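Local coordinates for protein glutaminase 1 (Escherichia coli, PDB 1U60) that catalyses the hydrolysis of L-glutamine to L-glutamate and ammonium as a serine-dependent glutaminase related in fold to the beta-lactamases, at residues Ala120-Ser125 and Ala188-Tyr192; Gln86-Gly90 and Gly179-Cys183; Lys69-Leu73 and Pro114-Ala120. All coordinates share one frame; numbering follows the deposited sequence.

Interaction 1: residues Ala120-Ser125 and Ala188-Tyr192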
loop_
_atom_site.group_PDB
_atom_site.type_symbol
_atom_site.label_atom_id
_atom_site.label_comp_id
_atom_site.label_asym_id
_atom_site.label_seq_id
_atom_site.Cartn_x
_atom_site.Cartn_y
_atom_site.Cartn_z
ATOM N N ALA A 120 -13.407 -7.999 -7.757
ATOM C CA ALA A 120 -13.732 -7.331 -8.985
ATOM C C ALA A 120 -15.082 -7.811 -9.465
ATOM O O ALA A 120 -15.892 -7.038 -9.923
ATOM C CB ALA A 120 -12.664 -7.614 -10.034
ATOM N N ILE A 121 -15.326 -9.107 -9.342
ATOM C CA ILE A 121 -16.627 -9.660 -9.727
ATOM C C ILE A 121 -17.742 -9.073 -8.852
ATOM O O ILE A 121 -18.821 -8.713 -9.348
ATOM C CB ILE A 121 -16.599 -11.201 -9.676
ATOM C CG1 ILE A 121 -15.699 -11.736 -10.794
ATOM C CG2 ILE A 121 -18.007 -11.779 -9.865
ATOM C CD1 ILE A 121 -15.252 -13.188 -10.644
ATOM N N ALA A 122 -17.453 -8.903 -7.574
ATOM C CA ALA A 122 -18.377 -8.244 -6.618
ATOM C C ALA A 122 -18.587 -6.772 -6.955
ATOM O O ALA A 122 -19.749 -6.283 -6.898
ATOM C CB ALA A 122 -17.920 -8.416 -5.231
ATOM N N THR A 123 -17.524 -6.086 -7.393
ATOM C CA THR A 123 -17.613 -4.661 -7.755
ATOM C C THR A 123 -18.461 -4.540 -9.062
ATOM O O THR A 123 -19.321 -3.670 -9.189
ATOM C CB THR A 123 -16.254 -4.076 -7.911
ATOM O OG1 THR A 123 -15.484 -4.262 -6.678
ATOM C CG2 THR A 123 -16.329 -2.566 -8.186
ATOM N N THR A 124 -18.218 -5.409 -10.045
ATOM C CA THR A 124 -19.045 -5.451 -11.241
ATOM C C THR A 124 -20.527 -5.640 -10.883
ATOM O O THR A 124 -21.378 -4.998 -11.489
ATOM C CB THR A 124 -18.548 -6.573 -12.156
ATOM O OG1 THR A 124 -17.243 -6.267 -12.654
ATOM C CG2 THR A 124 -19.408 -6.727 -13.412
ATOM N N SER A 125 -20.830 -6.455 -9.880
ATOM C CA SER A 125 -22.205 -6.715 -9.460
ATOM C C SER A 125 -22.848 -5.555 -8.690
ATOM O O SER A 125 -24.090 -5.516 -8.569
ATOM C CB SER A 125 -22.274 -7.974 -8.554
ATOM O OG SER A 125 -21.908 -7.699 -7.194
ATOM N N ALA A 188 -23.151 -11.286 -13.156
ATOM C CA ALA A 188 -21.905 -10.683 -12.707
ATOM C C ALA A 188 -20.700 -11.309 -13.400
ATOM O O ALA A 188 -19.774 -10.610 -13.823
ATOM C CB ALA A 188 -21.753 -10.787 -11.206
ATOM N N CYS A 189 -20.714 -12.624 -13.528
ATOM C CA CYS A 189 -19.583 -13.336 -14.099
ATOM C C CYS A 189 -19.482 -12.976 -15.580
ATOM O O CYS A 189 -18.409 -12.694 -16.091
ATOM C CB CYS A 189 -19.713 -14.839 -13.843
ATOM S SG CYS A 189 -18.298 -15.805 -14.433
ATOM N N ASP A 190 -20.608 -12.950 -16.271
ATOM C CA ASP A 190 -20.630 -12.624 -17.678
ATOM C C ASP A 190 -20.048 -11.211 -17.894
ATOM O O ASP A 190 -19.174 -11.030 -18.713
ATOM C CB ASP A 190 -22.087 -12.728 -18.157
ATOM C CG ASP A 190 -22.335 -12.229 -19.574
ATOM O OD1 ASP A 190 -21.401 -11.939 -20.387
ATOM O OD2 ASP A 190 -23.514 -12.091 -19.959
ATOM N N VAL A 191 -20.547 -10.230 -17.176
ATOM C CA VAL A 191 -20.121 -8.854 -17.448
ATOM C C VAL A 191 -18.660 -8.665 -17.079
ATOM O O VAL A 191 -17.935 -7.980 -17.783
ATOM C CB VAL A 191 -21.031 -7.836 -16.808
ATOM C CG1 VAL A 191 -20.565 -6.436 -17.066
ATOM C CG2 VAL A 191 -22.434 -8.009 -17.408
ATOM N N TYR A 192 -18.253 -9.297 -15.987
ATOM C CA TYR A 192 -16.851 -9.237 -15.572
ATOM C C TYR A 192 -15.953 -9.770 -16.720
ATOM O O TYR A 192 -14.923 -9.193 -17.064
ATOM C CB TYR A 192 -16.593 -10.018 -14.267
ATOM C CG TYR A 192 -15.115 -9.976 -13.971
ATOM C CD1 TYR A 192 -14.529 -8.784 -13.594
ATOM C CD2 TYR A 192 -14.279 -11.073 -14.218
ATOM C CE1 TYR A 192 -13.210 -8.674 -13.396
ATOM C CE2 TYR A 192 -12.901 -10.962 -14.003
ATOM C CZ TYR A 192 -12.388 -9.744 -13.598
ATOM O OH TYR A 192 -11.044 -9.524 -13.452
#
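The phenol ring of Tyr192 carries Ile121 over one face and Thr124 at its edge. CG1 of Ile121 sits 4.0 Å from the centroid of the Tyr192 ring and 27° off the ring normal, a CH-pi contact displaced toward the CG and CD2 side. In the plane of the ring, OG1 of Thr124 faces CD1 of Tyr192 at 3.8 Å, while CB of Ala120 meets CE1 of Tyr192 obliquely at 3.6 Å. With CG anti to the backbone N (chi1 176°), Tyr192 sends its ring along helix 117-126 toward the N-terminal end of that helix.

The segments 120-125 and 188-192 cross at 102° with their axes 8.7 Å apart at closest approach; their parent helices, 117-126 and 185-195, belong to the helical part of a serine beta-lactamase-like fold. Tyr192 and Asn117, a neighbour on the first helix, are both predicted to bind the substrate, which would place one end of this crossing at the substrate pocket. At the other end the side chains are small: CB of Ser125 touches CB of Ala188 at 3.9 Å, allowing the backbones to come close. Between the two ends the methyl CG2 of Thr124 packs on CG1 of Val191 at 3.8 Å. The hydroxyl of Thr124 instead hydrogen-bonds back to Ala120 O, 3.1 Å from OG1, and reaches that carbonyl from the face opposite to the one used by the amide of Thr124.

Interaction 2: residues Gln86-Gly90 and Gly179-Cys183. With EDO (1,2-ethanediol), chain G.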
loop_
_atom_site.group_PDB
_atom_site.type_symbol
_atom_site.label_atom_id
_atom_site.label_comp_id
_atom_site.label_asym_id
_atom_site.label_seq_id
_atom_site.Cartn_x
_atom_site.Cartn_y
_atom_site.Cartn_z
ATOM N N GLN A 86 -16.218 0.290 0.476
ATOM C CA GLN A 86 -15.372 -0.253 1.573
ATOM C C GLN A 86 -16.138 -1.361 2.357
ATOM O O GLN A 86 -15.560 -2.405 2.719
ATOM C CB GLN A 86 -14.927 0.872 2.501
ATOM C CG GLN A 86 -13.832 0.412 3.440
ATOM C CD GLN A 86 -13.335 1.526 4.351
ATOM O OE1 GLN A 86 -13.920 2.622 4.388
ATOM N NE2 GLN A 86 -12.198 1.273 5.031
ATOM N N ASP A 87 -17.429 -1.143 2.593
ATOM C CA ASP A 87 -18.281 -2.074 3.309
ATOM C C ASP A 87 -18.600 -3.345 2.502
ATOM O O ASP A 87 -18.572 -4.475 3.037
ATOM C CB ASP A 87 -19.622 -1.397 3.620
ATOM C CG ASP A 87 -19.520 -0.317 4.698
ATOM O OD1 ASP A 87 -18.507 -0.242 5.436
ATOM O OD2 ASP A 87 -20.433 0.507 4.858
ATOM N N LYS A 88 -18.938 -3.161 1.223
ATOM C CA LYS A 88 -19.423 -4.252 0.375
ATOM C C LYS A 88 -18.331 -5.012 -0.394
ATOM O O LYS A 88 -18.563 -6.133 -0.821
ATOM C CB LYS A 88 -20.472 -3.698 -0.599
ATOM C CG LYS A 88 -21.621 -2.963 0.094
ATOM C CD LYS A 88 -22.387 -3.892 1.016
ATOM C CE LYS A 88 -23.698 -3.215 1.505
ATOM N NZ LYS A 88 -24.414 -4.006 2.595
ATOM N N ILE A 89 -17.140 -4.421 -0.541
ATOM C CA ILE A 89 -16.052 -5.010 -1.308
ATOM C C ILE A 89 -14.825 -5.068 -0.418
ATOM O O ILE A 89 -14.309 -6.157 -0.193
ATOM C CB ILE A 89 -15.724 -4.233 -2.606
ATOM C CG1 ILE A 89 -16.992 -3.900 -3.406
ATOM C CG2 ILE A 89 -14.728 -5.025 -3.470
ATOM C CD1 ILE A 89 -17.684 -5.135 -3.984
ATOM N N GLY A 90 -14.360 -3.909 0.050
ATOM C CA GLY A 90 -13.178 -3.847 0.894
ATOM C C GLY A 90 -12.105 -2.958 0.337
ATOM O O GLY A 90 -12.167 -2.536 -0.793
ATOM N N GLY A 179 -23.093 -13.608 0.653
ATOM C CA GLY A 179 -23.668 -12.287 0.829
ATOM C C GLY A 179 -22.864 -11.158 0.220
ATOM O O GLY A 179 -23.207 -9.996 0.427
ATOM N N TYR A 180 -21.812 -11.463 -0.532
ATOM C CA TYR A 180 -20.958 -10.429 -1.130
ATOM C C TYR A 180 -21.092 -10.310 -2.659
ATOM O O TYR A 180 -20.142 -9.946 -3.343
ATOM C CB TYR A 180 -19.501 -10.617 -0.675
ATOM C CG TYR A 180 -19.297 -10.354 0.826
ATOM C CD1 TYR A 180 -19.032 -9.068 1.294
ATOM C CD2 TYR A 180 -19.407 -11.381 1.758
ATOM C CE1 TYR A 180 -18.883 -8.810 2.635
ATOM C CE2 TYR A 180 -19.246 -11.130 3.145
ATOM C CZ TYR A 180 -18.987 -9.831 3.562
ATOM O OH TYR A 180 -18.823 -9.521 4.901
ATOM N N LEU A 181 -22.273 -10.606 -3.187
ATOM C CA LEU A 181 -22.582 -10.408 -4.588
ATOM C C LEU A 181 -23.940 -9.777 -4.695
ATOM O O LEU A 181 -24.880 -10.221 -4.026
ATOM C CB LEU A 181 -22.524 -11.702 -5.397
ATOM C CG LEU A 181 -22.242 -11.386 -6.889
ATOM C CD1 LEU A 181 -20.783 -11.148 -7.130
ATOM C CD2 LEU A 181 -22.745 -12.476 -7.837
ATOM N N TYR A 182 -24.037 -8.724 -5.492
ATOM C CA TYR A 182 -25.180 -7.777 -5.443
ATOM C C TYR A 182 -26.051 -7.830 -6.670
ATOM O O TYR A 182 -26.959 -6.977 -6.863
ATOM C CB TYR A 182 -24.690 -6.356 -5.113
ATOM C CG TYR A 182 -23.709 -6.445 -3.954
ATOM C CD1 TYR A 182 -24.175 -6.720 -2.659
ATOM C CD2 TYR A 182 -22.351 -6.345 -4.145
ATOM C CE1 TYR A 182 -23.338 -6.865 -1.585
ATOM C CE2 TYR A 182 -21.433 -6.534 -3.026
ATOM C CZ TYR A 182 -21.962 -6.786 -1.766
ATOM O OH TYR A 182 -21.176 -6.958 -0.669
ATOM N N CYS A 183 -25.820 -8.842 -7.485
ATOM C CA CYS A 183 -26.758 -9.184 -8.583
ATOM C C CYS A 183 -26.637 -10.677 -8.841
ATOM O O CYS A 183 -25.899 -11.392 -8.132
ATOM C CB CYS A 183 -26.506 -8.366 -9.848
ATOM S SG CYS A 183 -24.977 -8.773 -10.755
HETATM C C1 EDO G . -22.673 -2.631 5.293
HETATM O O1 EDO G . -22.277 -3.964 4.984
HETATM C C2 EDO G . -24.166 -2.534 5.512
HETATM O O2 EDO G . -24.756 -1.689 4.545
#
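A helix C-terminus meets an interhelical loop here: helix 82-88 ends against the connection that runs from helix 166-178 to helix 185-195. Gly179, with positive phi, closes helix 166-178 in a Schellman motif, and the loop beyond it presents two tyrosines to the end of the other helix. Tyr182 OH donates a hydrogen bond of 2.7 Å to Lys88 O. The hydroxyl lies in the carbonyl plane, on a lone pair, with a C=O...O angle of 116°. Lys88 O also lies in the plane of the Tyr180 ring, at its edge, 3.6 Å from CD1 of Tyr180.

Carbon contacts flank the bond. CB of Lys88 lies 3.6 Å from CZ of Tyr182, and CD1 of Ile89 approaches CE2 of Tyr182 at 4.1 Å, near the ring plane. The Lys88 chain bends at chi2 (-62°), which carries its amine away from the tyrosines to a bound 1,2-ethanediol, probably from the crystallisation liquor; NZ makes weak hydrogen bonds to both of its hydroxyls. The loop is also tied to helix 117-126, through a hydrogen bond from the backbone N of Tyr182 to Ser125 OG.

Because Lys88 O belongs to the last turn of its helix, where carbonyls run short of amide partners, the phenol supplies a donor from outside, and the partial negative charge of the helix end would be expected to strengthen the bond.

Interaction 3: residues Lys69-Leu73 and Pro114-Ala120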
loop_
_atom_site.group_PDB
_atom_site.type_symbol
_atom_site.label_atom_id
_atom_site.label_comp_id
_atom_site.label_asym_id
_atom_site.label_seq_id
_atom_site.Cartn_x
_atom_site.Cartn_y
_atom_site.Cartn_z
ATOM N N LYS A 69 -10.495 -3.809 -13.868
ATOM C CA LYS A 69 -10.893 -3.712 -12.452
ATOM C C LYS A 69 -10.863 -2.257 -11.975
ATOM O O LYS A 69 -11.696 -1.836 -11.157
ATOM C CB LYS A 69 -10.049 -4.607 -11.557
ATOM C CG LYS A 69 -10.076 -6.076 -11.971
ATOM C CD LYS A 69 -9.076 -6.871 -11.093
ATOM C CE LYS A 69 -9.181 -8.370 -11.317
ATOM N NZ LYS A 69 -8.002 -9.033 -10.623
ATOM N N VAL A 70 -9.928 -1.467 -12.527
ATOM C CA VAL A 70 -9.761 -0.077 -12.077
ATOM C C VAL A 70 -10.978 0.705 -12.585
ATOM O O VAL A 70 -11.538 1.561 -11.870
ATOM C CB VAL A 70 -8.435 0.513 -12.588
ATOM C CG1 VAL A 70 -8.380 2.012 -12.345
ATOM C CG2 VAL A 70 -7.269 -0.193 -11.967
ATOM N N CYS A 71 -11.369 0.444 -13.835
ATOM C CA CYS A 71 -12.466 1.216 -14.425
ATOM C C CYS A 71 -13.813 0.920 -13.748
ATOM O O CYS A 71 -14.616 1.803 -13.515
ATOM C CB CYS A 71 -12.606 0.948 -15.916
ATOM S SG CYS A 71 -11.069 1.157 -16.885
ATOM N N THR A 72 -14.067 -0.346 -13.436
ATOM C CA THR A 72 -15.344 -0.669 -12.826
ATOM C C THR A 72 -15.373 -0.176 -11.390
ATOM O O THR A 72 -16.456 0.240 -10.858
ATOM C CB THR A 72 -15.566 -2.191 -12.968
ATOM O OG1 THR A 72 -15.880 -2.461 -14.363
ATOM C CG2 THR A 72 -16.749 -2.683 -12.111
ATOM N N LEU A 73 -14.219 -0.233 -10.715
ATOM C CA LEU A 73 -14.114 0.350 -9.393
ATOM C C LEU A 73 -14.491 1.833 -9.467
ATOM O O LEU A 73 -15.181 2.374 -8.593
ATOM C CB LEU A 73 -12.697 0.178 -8.841
ATOM C CG LEU A 73 -12.362 0.911 -7.556
ATOM C CD1 LEU A 73 -13.421 0.518 -6.474
ATOM C CD2 LEU A 73 -10.943 0.669 -7.071
ATOM N N PRO A 114 -11.260 -4.793 -4.366
ATOM C CA PRO A 114 -11.880 -4.773 -5.722
ATOM C C PRO A 114 -10.915 -5.145 -6.830
ATOM O O PRO A 114 -11.322 -5.274 -7.956
ATOM C CB PRO A 114 -12.280 -3.310 -5.944
ATOM C CG PRO A 114 -11.736 -2.535 -4.777
ATOM C CD PRO A 114 -11.201 -3.460 -3.746
ATOM N N LEU A 115 -9.641 -5.296 -6.502
ATOM C CA LEU A 115 -8.617 -5.613 -7.495
ATOM C C LEU A 115 -8.140 -7.054 -7.541
ATOM O O LEU A 115 -7.305 -7.346 -8.353
ATOM C CB LEU A 115 -7.450 -4.625 -7.430
ATOM C CG LEU A 115 -7.797 -3.153 -7.447
ATOM C CD1 LEU A 115 -6.531 -2.284 -7.481
ATOM C CD2 LEU A 115 -8.720 -2.773 -8.649
ATOM N N VAL A 116 -8.617 -7.937 -6.645
ATOM C CA VAL A 116 -8.462 -9.363 -6.885
ATOM C C VAL A 116 -9.712 -9.849 -7.630
ATOM O O VAL A 116 -10.683 -9.128 -7.707
ATOM C CB VAL A 116 -8.184 -10.166 -5.630
ATOM C CG1 VAL A 116 -6.903 -9.618 -4.959
ATOM C CG2 VAL A 116 -9.401 -10.175 -4.698
ATOM N N ASN A 117 -9.658 -11.012 -8.245
ATOM C CA ASN A 117 -10.797 -11.418 -9.101
ATOM C C ASN A 117 -12.153 -11.428 -8.337
ATOM O O ASN A 117 -13.172 -10.995 -8.831
ATOM C CB ASN A 117 -10.546 -12.808 -9.711
ATOM C CG ASN A 117 -9.628 -12.782 -10.923
ATOM O OD1 ASN A 117 -8.780 -11.906 -11.093
ATOM N ND2 ASN A 117 -9.737 -13.841 -11.751
ATOM N N ALA A 118 -12.137 -11.954 -7.121
ATOM C CA ALA A 118 -13.360 -12.075 -6.339
ATOM C C ALA A 118 -13.925 -10.666 -6.057
ATOM O O ALA A 118 -15.100 -10.407 -6.274
ATOM C CB ALA A 118 -13.047 -12.844 -5.004
ATOM N N GLY A 119 -13.071 -9.749 -5.605
ATOM C CA GLY A 119 -13.529 -8.400 -5.372
ATOM C C GLY A 119 -14.018 -7.700 -6.623
ATOM O O GLY A 119 -14.931 -6.888 -6.567
ATOM N N ALA A 120 -13.407 -7.999 -7.757
ATOM C CA ALA A 120 -13.732 -7.331 -8.985
ATOM C C ALA A 120 -15.082 -7.811 -9.465
ATOM O O ALA A 120 -15.892 -7.038 -9.923
ATOM C CB ALA A 120 -12.664 -7.614 -10.034
HETATM O O HOH W 1 -13.091 -3.794 -9.609
#
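Hydrogen bonding across this contact gathers at the amine of Lys69. NZ donates to Leu115 O at 2.9 Å and to Asn117 OD1 at 3.0 Å, binding the lysine to the loop and the first turn of helix 117-126 together. The two acceptors are used differently: the amine stands above the carbonyl plane of Leu115, 54° out of it, but only 16° from the amide plane of Asn117, where the C=O...N angle is 147°. The strongest polar partner of the amine, Tyr244 OH, lies outside the two segments. The chain beyond CG is fully extended, which carries the amine from helix 68-80 across to the loop. A water also spans the backbones, within hydrogen-bonding distance of both Lys69 O and Pro114 O.

Apolar packing accompanies the polar bonds along the lysine. CG of Lys69 rests on the methyl of Ala120 at 3.6 Å, and its CB touches CD2 of Leu115 at 3.7 Å. One helical turn on, CD1 of Leu73 meets the proline ring at CG of Pro114, 3.9 Å away, with CD2 of Leu73 close to the same ring atom.

The site is that of a serine beta-lactamase-like enzyme: Lys69 follows Ser66, a predicted substrate-binding residue, in the Ser-X-X-Lys motif near the start of helix 68-80, and Asn117 and Tyr244 are likewise predicted to bind substrate. The position of Lys69 is consistent with a part in activating the serine, as proposed for the equivalent lysine of serine beta-lactamases.

In the fold
Interactions 1 and 3 are buried and share Ala120, whose helix 117-126 runs between helix 185-195 and helix 68-80; interaction 2 lies at the surface, about 11 Å from either, centre to centre. Chemistry follows position. Interaction 1 has no hydrogen bond across it and rests on a tyrosine ring and small side chains, interaction 3 centres on a buried lysine with several oxygen partners, and interaction 2 turns on one phenol bonded to a helix-end carbonyl. They meet directly: Tyr192 OH approaches Lys69 CE, joining interactions 1 and 3 at the predicted substrate site, while Ile89 of interaction 2 packs against both Thr123 and Pro114.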